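Cocosin 1 acidic chain (Cocos nucifera, PDB 5WPW) serves as a seed storage protein of coconut, a nutrient reservoir of the 11S globulin family built as a hexamer of two-cupin subunits, and is a potential food allergen. Local coordinates at residues Pro301-Ile305 with Val343-Ala348; Ala159-Glu163 with Arg205-Glu211. The protein carries 2 engineered substitutions. One frame throughout, in Å; residues are numbered along the deposited sequence.

Contact 1: Pro301-Ile305 with Val343-Ala348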
ATOM      1  N   PRO A 301      11.558 -19.109 -27.264  1.00 33.79           N
ATOM      2  CA  PRO A 301      12.286 -17.833 -27.243  1.00 29.57           C
ATOM      3  C   PRO A 301      11.528 -16.791 -26.434  1.00 29.95           C
ATOM      4  O   PRO A 301      10.310 -16.657 -26.545  1.00 27.64           O
ATOM      5  CB  PRO A 301      12.370 -17.441 -28.725  1.00 32.67           C
ATOM      6  CG  PRO A 301      12.241 -18.720 -29.458  1.00 35.15           C
ATOM      7  CD  PRO A 301      11.366 -19.614 -28.635  1.00 29.41           C
ATOM      8  N   HIS A 302      12.256 -16.091 -25.572  1.00 26.37           N
ATOM      9  CA  HIS A 302      11.636 -15.137 -24.664  1.00 25.98           C
ATOM     10  C   HIS A 302      12.667 -14.092 -24.291  1.00 25.83           C
ATOM     11  O   HIS A 302      13.880 -14.289 -24.467  1.00 26.08           O
ATOM     12  CB  HIS A 302      11.076 -15.813 -23.401  1.00 27.54           C
ATOM     13  CG  HIS A 302      12.114 -16.529 -22.580  1.00 24.77           C
ATOM     14  ND1 HIS A 302      12.617 -17.768 -22.931  1.00 26.36           N
ATOM     15  CD2 HIS A 302      12.723 -16.194 -21.414  1.00 27.83           C
ATOM     16  CE1 HIS A 302      13.514 -18.144 -22.038  1.00 31.76           C
ATOM     17  NE2 HIS A 302      13.591 -17.214 -21.102  1.00 28.72           N
ATOM     18  N   TRP A 303      12.176 -12.965 -23.775  1.00 24.30           N
ATOM     19  CA  TRP A 303      13.049 -12.056 -23.058  1.00 23.01           C
ATOM     20  C   TRP A 303      12.519 -11.792 -21.652  1.00 25.89           C
ATOM     21  O   TRP A 303      11.315 -11.896 -21.384  1.00 23.50           O
ATOM     22  CB  TRP A 303      13.232 -10.746 -23.842  1.00 23.09           C
ATOM     23  CG  TRP A 303      12.040  -9.852 -23.921  1.00 22.00           C
ATOM     24  CD1 TRP A 303      11.680  -8.849 -23.028  1.00 20.73           C
ATOM     25  CD2 TRP A 303      11.086  -9.826 -24.962  1.00 23.81           C
ATOM     26  NE1 TRP A 303      10.544  -8.224 -23.472  1.00 25.21           N
ATOM     27  CE2 TRP A 303      10.159  -8.799 -24.661  1.00 28.90           C
ATOM     28  CE3 TRP A 303      10.913 -10.578 -26.134  1.00 28.87           C
ATOM     29  CZ2 TRP A 303       9.066  -8.508 -25.490  1.00 31.56           C
ATOM     30  CZ3 TRP A 303       9.842 -10.275 -26.962  1.00 33.21           C
ATOM     31  CH2 TRP A 303       8.923  -9.260 -26.632  1.00 28.90           C
ATOM     32  N   ASN A 304      13.442 -11.494 -20.737  1.00 26.13           N
ATOM     33  CA  ASN A 304      13.068 -11.098 -19.393  1.00 23.60           C
ATOM     34  C   ASN A 304      12.667  -9.636 -19.406  1.00 17.80           C
ATOM     35  O   ASN A 304      13.434  -8.781 -19.856  1.00 23.42           O
ATOM     36  CB  ASN A 304      14.224 -11.306 -18.419  1.00 27.51           C
ATOM     37  CG  ASN A 304      14.469 -12.762 -18.145  1.00 25.71           C
ATOM     38  OD1 ASN A 304      13.729 -13.390 -17.393  1.00 26.65           O
ATOM     39  ND2 ASN A 304      15.497 -13.316 -18.773  1.00 24.18           N
ATOM     40  N   ILE A 305      11.484  -9.360 -18.871  1.00 20.25           N
ATOM     41  CA  ILE A 305      10.905  -8.028 -18.979  1.00 20.71           C
ATOM     42  C   ILE A 305      11.516  -7.089 -17.959  1.00 22.67           C
ATOM     43  O   ILE A 305      11.937  -5.973 -18.293  1.00 20.22           O
ATOM     44  CB  ILE A 305       9.379  -8.094 -18.811  1.00 21.46           C
ATOM     45  CG1 ILE A 305       8.733  -8.699 -20.061  1.00 22.77           C
ATOM     46  CG2 ILE A 305       8.817  -6.717 -18.536  1.00 19.30           C
ATOM     47  CD1 ILE A 305       7.297  -9.048 -19.851  1.00 23.09           C
ATOM     48  N   VAL A 343      21.863 -13.841 -18.144  1.00 26.02           N
ATOM     49  CA  VAL A 343      21.125 -13.321 -19.285  1.00 28.42           C
ATOM     50  C   VAL A 343      20.585 -11.947 -18.892  1.00 28.27           C
ATOM     51  O   VAL A 343      19.719 -11.842 -18.011  1.00 25.80           O
ATOM     52  CB  VAL A 343      20.017 -14.283 -19.719  1.00 24.41           C
ATOM     53  CG1 VAL A 343      19.333 -13.806 -21.009  1.00 26.51           C
ATOM     54  CG2 VAL A 343      20.628 -15.720 -19.922  1.00 28.34           C
ATOM     55  N   PRO A 344      21.069 -10.880 -19.509  1.00 28.47           N
ATOM     56  CA  PRO A 344      20.622  -9.539 -19.131  1.00 29.72           C
ATOM     57  C   PRO A 344      19.163  -9.292 -19.465  1.00 26.40           C
ATOM     58  O   PRO A 344      18.594  -9.874 -20.390  1.00 26.39           O
ATOM     59  CB  PRO A 344      21.540  -8.621 -19.944  1.00 31.86           C
ATOM     60  CG  PRO A 344      22.733  -9.470 -20.277  1.00 24.86           C
ATOM     61  CD  PRO A 344      22.195 -10.844 -20.453  1.00 29.42           C
ATOM     62  N   GLN A 345      18.565  -8.394 -18.685  1.00 26.66           N
ATOM     63  CA  GLN A 345      17.196  -7.964 -18.903  1.00 20.43           C
ATOM     64  C   GLN A 345      17.010  -7.585 -20.367  1.00 24.01           C
ATOM     65  O   GLN A 345      17.911  -7.007 -20.993  1.00 24.45           O
ATOM     66  CB  GLN A 345      16.889  -6.754 -17.998  1.00 24.99           C
ATOM     67  CG  GLN A 345      15.528  -6.112 -18.254  1.00 26.47           C
ATOM     68  CD  GLN A 345      15.356  -4.770 -17.529  1.00 32.66           C
ATOM     69  OE1 GLN A 345      14.226  -4.307 -17.287  1.00 33.22           O
ATOM     70  NE2 GLN A 345      16.461  -4.148 -17.192  1.00 26.31           N
ATOM     71  N   ASN A 346      15.859  -7.970 -20.917  1.00 21.50           N
ATOM     72  CA  ASN A 346      15.444  -7.589 -22.268  1.00 22.55           C
ATOM     73  C   ASN A 346      16.141  -8.433 -23.340  1.00 26.88           C
ATOM     74  O   ASN A 346      15.637  -8.505 -24.462  1.00 24.11           O
ATOM     75  CB  ASN A 346      15.712  -6.104 -22.567  1.00 27.36           C
ATOM     76  CG  ASN A 346      14.624  -5.166 -22.077  1.00 36.42           C
ATOM     77  OD1 ASN A 346      14.835  -4.387 -21.145  1.00 36.96           O
ATOM     78  ND2 ASN A 346      13.483  -5.168 -22.761  1.00 38.18           N
ATOM     79  N   PHE A 347      17.290  -9.055 -23.046  1.00 27.55           N
ATOM     80  CA  PHE A 347      17.933  -9.911 -24.052  1.00 27.36           C
ATOM     81  C   PHE A 347      17.041 -11.101 -24.368  1.00 25.49           C
ATOM     82  O   PHE A 347      16.425 -11.680 -23.480  1.00 27.24           O
ATOM     83  CB  PHE A 347      19.290 -10.422 -23.576  1.00 23.42           C
ATOM     84  CG  PHE A 347      20.396  -9.410 -23.691  1.00 28.16           C
ATOM     85  CD1 PHE A 347      20.150  -8.059 -23.447  1.00 26.68           C
ATOM     86  CD2 PHE A 347      21.688  -9.802 -24.013  1.00 31.34           C
ATOM     87  CE1 PHE A 347      21.159  -7.114 -23.542  1.00 25.75           C
ATOM     88  CE2 PHE A 347      22.723  -8.858 -24.096  1.00 30.99           C
ATOM     89  CZ  PHE A 347      22.455  -7.510 -23.854  1.00 30.27           C
ATOM     90  N   ALA A 348      16.973 -11.477 -25.640  1.00 20.47           N
ATOM     91  CA  ALA A 348      16.129 -12.589 -26.042  1.00 19.55           C
ATOM     92  C   ALA A 348      16.939 -13.869 -25.935  1.00 27.73           C
ATOM     93  O   ALA A 348      18.120 -13.893 -26.280  1.00 26.53           O
ATOM     94  CB  ALA A 348      15.609 -12.403 -27.473  1.00 27.55           C
TER
HETATM   95  O   HOH W   1      16.296 -11.354 -20.861  1.00 24.83           O
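The side chain of Trp303 packs on the backbone of Asn346-Ala348, the end of a turn and the residue after it: its CB is 3.3 Å from Asn346 O and 3.3 Å from Phe347 O, and its CD1 stands 4.1 Å from Asn346 ND2. Trp303 NE1 hydrogen-bonds Gly121 O of a second subunit, and its side chain packs on Met56 there. The backbones come together nearby, where Asn346 N donates to Asn304 O (2.8 Å, 143° at the hydrogen). Two CA-H...O contacts continue the approach, Trp303 CA to Phe347 O at 3.4 Å and Ala348 CA to His302 O at 3.2 Å. Pro344 to Phe347 form a type II beta turn, closed by Phe347 N to Pro344 O at 3.1 Å; Asn346, with phi/psi of 79/-22, takes its third position. Water 1 fills the gap beside this turn. It accepts from Asn304 N (2.9 Å) and Asn304 ND2 (3.0 Å) and donates to Pro344 O (2.8 Å) and Phe347 O (2.6 Å), four partners that account for its full bonding capacity. The turn connects strands 340-343 and 348-354 of the second cupin domain and packs against the end of strand 298-304, which pairs with strands 348-354 and 371-373.

Contact 2: Ala159-Glu163 with Arg205-Glu211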
ATOM      1  N   ALA A 159      31.577 -15.296  14.120  1.00 31.56           N
ATOM      2  CA  ALA A 159      32.556 -16.166  14.742  1.00 28.31           C
ATOM      3  C   ALA A 159      33.499 -16.664  13.665  1.00 35.65           C
ATOM      4  O   ALA A 159      33.126 -16.738  12.493  1.00 30.93           O
ATOM      5  CB  ALA A 159      31.879 -17.335  15.448  1.00 29.40           C
ATOM      6  N   GLY A 160      34.723 -17.002  14.065  1.00 39.81           N
ATOM      7  CA  GLY A 160      35.650 -17.660  13.162  1.00 39.80           C
ATOM      8  C   GLY A 160      36.513 -16.716  12.344  1.00 42.85           C
ATOM      9  O   GLY A 160      36.689 -15.537  12.652  1.00 42.27           O
ATOM     10  N   ARG A 161      37.093 -17.288  11.283  1.00 44.15           N
ATOM     11  CA  ARG A 161      38.009 -16.623  10.364  1.00 48.48           C
ATOM     12  C   ARG A 161      37.912 -17.320   9.016  1.00 45.65           C
ATOM     13  O   ARG A 161      37.514 -18.483   8.936  1.00 47.68           O
ATOM     14  CB  ARG A 161      39.472 -16.666  10.838  1.00 49.41           C
ATOM     15  CG  ARG A 161      39.762 -16.075  12.207  1.00 50.19           C
ATOM     16  CD  ARG A 161      41.148 -16.500  12.691  1.00 51.77           C
ATOM     17  NE  ARG A 161      42.233 -15.708  12.114  1.00 52.01           N
ATOM     18  CZ  ARG A 161      43.376 -16.227  11.673  1.00 56.83           C
ATOM     19  NH1 ARG A 161      43.575 -17.540  11.736  1.00 49.98           N
ATOM     20  NH2 ARG A 161      44.318 -15.439  11.168  1.00 53.26           N
ATOM     21  N   GLN A 162      38.291 -16.613   7.953  1.00 47.44           N
ATOM     22  CA  GLN A 162      38.138 -17.174   6.614  1.00 50.74           C
ATOM     23  C   GLN A 162      39.145 -16.553   5.655  1.00 54.47           C
ATOM     24  O   GLN A 162      39.245 -15.324   5.565  1.00 53.61           O
ATOM     25  CB  GLN A 162      36.709 -16.966   6.087  1.00 52.38           C
ATOM     26  CG  GLN A 162      36.544 -17.172   4.578  1.00 50.29           C
ATOM     27  CD  GLN A 162      36.238 -18.622   4.190  1.00 54.27           C
ATOM     28  OE1 GLN A 162      36.571 -19.568   4.918  1.00 51.27           O
ATOM     29  NE2 GLN A 162      35.608 -18.799   3.027  1.00 49.43           N
ATOM     30  N   GLU A 163      39.886 -17.405   4.942  1.00 57.01           N
ATOM     31  CA  GLU A 163      40.799 -16.936   3.904  1.00 61.75           C
ATOM     32  C   GLU A 163      39.998 -16.248   2.805  1.00 60.78           C
ATOM     33  O   GLU A 163      39.249 -16.907   2.077  1.00 61.66           O
ATOM     34  CB  GLU A 163      41.625 -18.098   3.331  1.00 60.37           C
ATOM     35  CG  GLU A 163      42.745 -17.676   2.373  1.00 66.19           C
ATOM     36  CD  GLU A 163      42.732 -18.458   1.059  1.00 71.65           C
ATOM     37  OE1 GLU A 163      43.016 -17.859  -0.006  1.00 73.29           O
ATOM     38  OE2 GLU A 163      42.434 -19.671   1.090  1.00 73.61           O
ATOM     39  N   ARG A 205      41.099 -15.983  17.827  1.00 47.10           N
ATOM     40  CA  ARG A 205      42.387 -15.518  17.309  1.00 48.23           C
ATOM     41  C   ARG A 205      43.052 -16.528  16.383  1.00 47.07           C
ATOM     42  O   ARG A 205      43.429 -16.197  15.255  1.00 50.74           O
ATOM     43  CB  ARG A 205      43.324 -15.217  18.463  1.00 57.80           C
ATOM     44  CG  ARG A 205      43.000 -13.980  19.212  1.00 58.58           C
ATOM     45  CD  ARG A 205      44.180 -13.662  20.102  1.00 69.34           C
ATOM     46  NE  ARG A 205      45.324 -13.125  19.371  1.00 72.40           N
ATOM     47  CZ  ARG A 205      46.566 -13.126  19.843  1.00 72.39           C
ATOM     48  NH1 ARG A 205      46.812 -13.618  21.048  1.00 74.42           N
ATOM     49  NH2 ARG A 205      47.560 -12.625  19.122  1.00 73.77           N
ATOM     50  N   ASP A 206      43.259 -17.755  16.857  1.00 48.23           N
ATOM     51  CA  ASP A 206      44.144 -18.697  16.178  1.00 52.81           C
ATOM     52  C   ASP A 206      43.381 -19.829  15.496  1.00 52.14           C
ATOM     53  O   ASP A 206      43.931 -20.907  15.268  1.00 51.36           O
ATOM     54  CB  ASP A 206      45.168 -19.256  17.164  1.00 55.40           C
ATOM     55  CG  ASP A 206      44.552 -19.591  18.511  1.00 59.18           C
ATOM     56  OD1 ASP A 206      43.446 -20.176  18.526  1.00 61.29           O
ATOM     57  OD2 ASP A 206      45.168 -19.269  19.552  1.00 60.49           O
ATOM     58  N   ASP A 207      42.115 -19.594  15.162  1.00 50.17           N
ATOM     59  CA  ASP A 207      41.314 -20.602  14.480  1.00 50.15           C
ATOM     60  C   ASP A 207      41.866 -20.867  13.081  1.00 49.15           C
ATOM     61  O   ASP A 207      42.236 -19.943  12.352  1.00 52.17           O
ATOM     62  CB  ASP A 207      39.850 -20.139  14.410  1.00 49.45           C
ATOM     63  CG  ASP A 207      38.874 -21.283  14.161  1.00 50.11           C
ATOM     64  OD1 ASP A 207      39.304 -22.338  13.640  1.00 45.53           O
ATOM     65  OD2 ASP A 207      37.667 -21.116  14.471  1.00 48.55           O
ATOM     66  N   THR A 208      41.936 -22.144  12.705  1.00 52.19           N
ATOM     67  CA  THR A 208      42.389 -22.530  11.373  1.00 47.95           C
ATOM     68  C   THR A 208      41.313 -23.268  10.586  1.00 46.63           C
ATOM     69  O   THR A 208      41.589 -23.752   9.483  1.00 49.75           O
ATOM     70  CB  THR A 208      43.664 -23.386  11.461  1.00 45.70           C
ATOM     71  OG1 THR A 208      44.228 -23.529  10.152  1.00 55.59           O
ATOM     72  CG2 THR A 208      43.361 -24.771  11.996  1.00 46.00           C
ATOM     73  N   ARG A 209      40.089 -23.351  11.108  1.00 44.44           N
ATOM     74  CA  ARG A 209      39.056 -24.148  10.464  1.00 44.06           C
ATOM     75  C   ARG A 209      38.377 -23.442   9.290  1.00 44.18           C
ATOM     76  O   ARG A 209      37.829 -24.120   8.415  1.00 44.66           O
ATOM     77  CB  ARG A 209      38.000 -24.556  11.491  1.00 44.46           C
ATOM     78  CG  ARG A 209      38.561 -25.230  12.740  1.00 46.82           C
ATOM     79  CD  ARG A 209      37.473 -25.451  13.791  1.00 43.49           C
ATOM     80  NE  ARG A 209      36.982 -24.191  14.350  1.00 42.12           N
ATOM     81  CZ  ARG A 209      35.847 -24.078  15.030  1.00 37.71           C
ATOM     82  NH1 ARG A 209      35.094 -25.148  15.238  1.00 35.74           N
ATOM     83  NH2 ARG A 209      35.464 -22.898  15.512  1.00 37.83           N
ATOM     84  N   GLY A 210      38.394 -22.114   9.235  1.00 40.59           N
ATOM     85  CA  GLY A 210      37.599 -21.450   8.206  1.00 44.92           C
ATOM     86  C   GLY A 210      36.145 -21.305   8.634  1.00 41.54           C
ATOM     87  O   GLY A 210      35.804 -21.443   9.820  1.00 41.04           O
ATOM     88  N   GLU A 211      35.265 -21.038   7.656  1.00 39.48           N
ATOM     89  CA  GLU A 211      33.868 -20.742   7.964  1.00 33.73           C
ATOM     90  C   GLU A 211      32.949 -21.962   7.896  1.00 35.56           C
ATOM     91  O   GLU A 211      31.758 -21.845   8.209  1.00 32.16           O
ATOM     92  CB  GLU A 211      33.342 -19.642   7.032  1.00 37.21           C
ATOM     93  CG  GLU A 211      33.344 -20.031   5.590  1.00 40.40           C
ATOM     94  CD  GLU A 211      32.393 -19.175   4.763  1.00 46.95           C
ATOM     95  OE1 GLU A 211      31.499 -18.516   5.349  1.00 40.18           O
ATOM     96  OE2 GLU A 211      32.536 -19.181   3.521  1.00 51.75           O
TER
HETATM   97  O   HOH W   2      37.223 -20.167  11.710  1.00 45.06           O
HETATM   98  O   HOH W   3      39.752 -19.972  10.188  1.00 46.56           O
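An Asx turn organises the loop before strand 212-214: Asp207 OD1 accepts from Arg209 N at 2.8 Å (166° at the hydrogen), and the same carboxylate forms a salt bridge with the Arg209 guanidinium, Arg209 NH2 to Asp207 OD2 at 3.0 Å. Arg161 reaches this loop from the opposing segment. Its NH1 donates to Asp207 O (2.8 Å, 147°), in line with the edge of the guanidinium, whereas Arg205 O lies over one face, 3.4 Å from Arg161 NE at an angle too poor for a hydrogen bond; NE instead forms a salt bridge with Glu177. Both segments belong to the N-terminal half of the subunit, where residues 161-163 pair with strand 175-177 and the 205-211 loop leads from helix 196-202 back to the sheet containing strand 50-57. Gly210 CA comes within 3.1 Å of Arg161 O in a CA-H...O contact. At phi/psi of 83/-163 a CB on Gly210 would crowd the preceding carbonyl, and the same holds for Gly160 at 89/-163. Water 2 accepts from Arg161 N (2.9 Å) and donates to Gly210 O (2.7 Å); water 3 accepts from Gly210 N (2.7 Å). Farther along, Glu211 N makes a weak hydrogen bond to Gln162 OE1 (3.4 Å). Gln162 NE2 bonds Tyr26, Glu211 pairs with Arg44, and Asp206 forms a salt bridge with Arg394 of a third subunit.

In the fold
The two contacts are in series along the chain: 159-163 with 205-211 closes before 301-305 with 343-348 begins. Their centres are 41 Å apart and their nearest atoms about 25 Å, on opposite sides of the chain's centre, so neither touches the other. Contact 2 belongs to the N-terminal cupin half and contact 1 to the C-terminal one, and they share no sheet. Contact 1 lies where the C-terminal half meets residues such as Met56 and Gly121 of the second subunit, contact 2 where the N-terminal half meets Arg394 of the third. Each thus meets a different neighbouring subunit, placing the two contacts at separate interfaces of the hexamer.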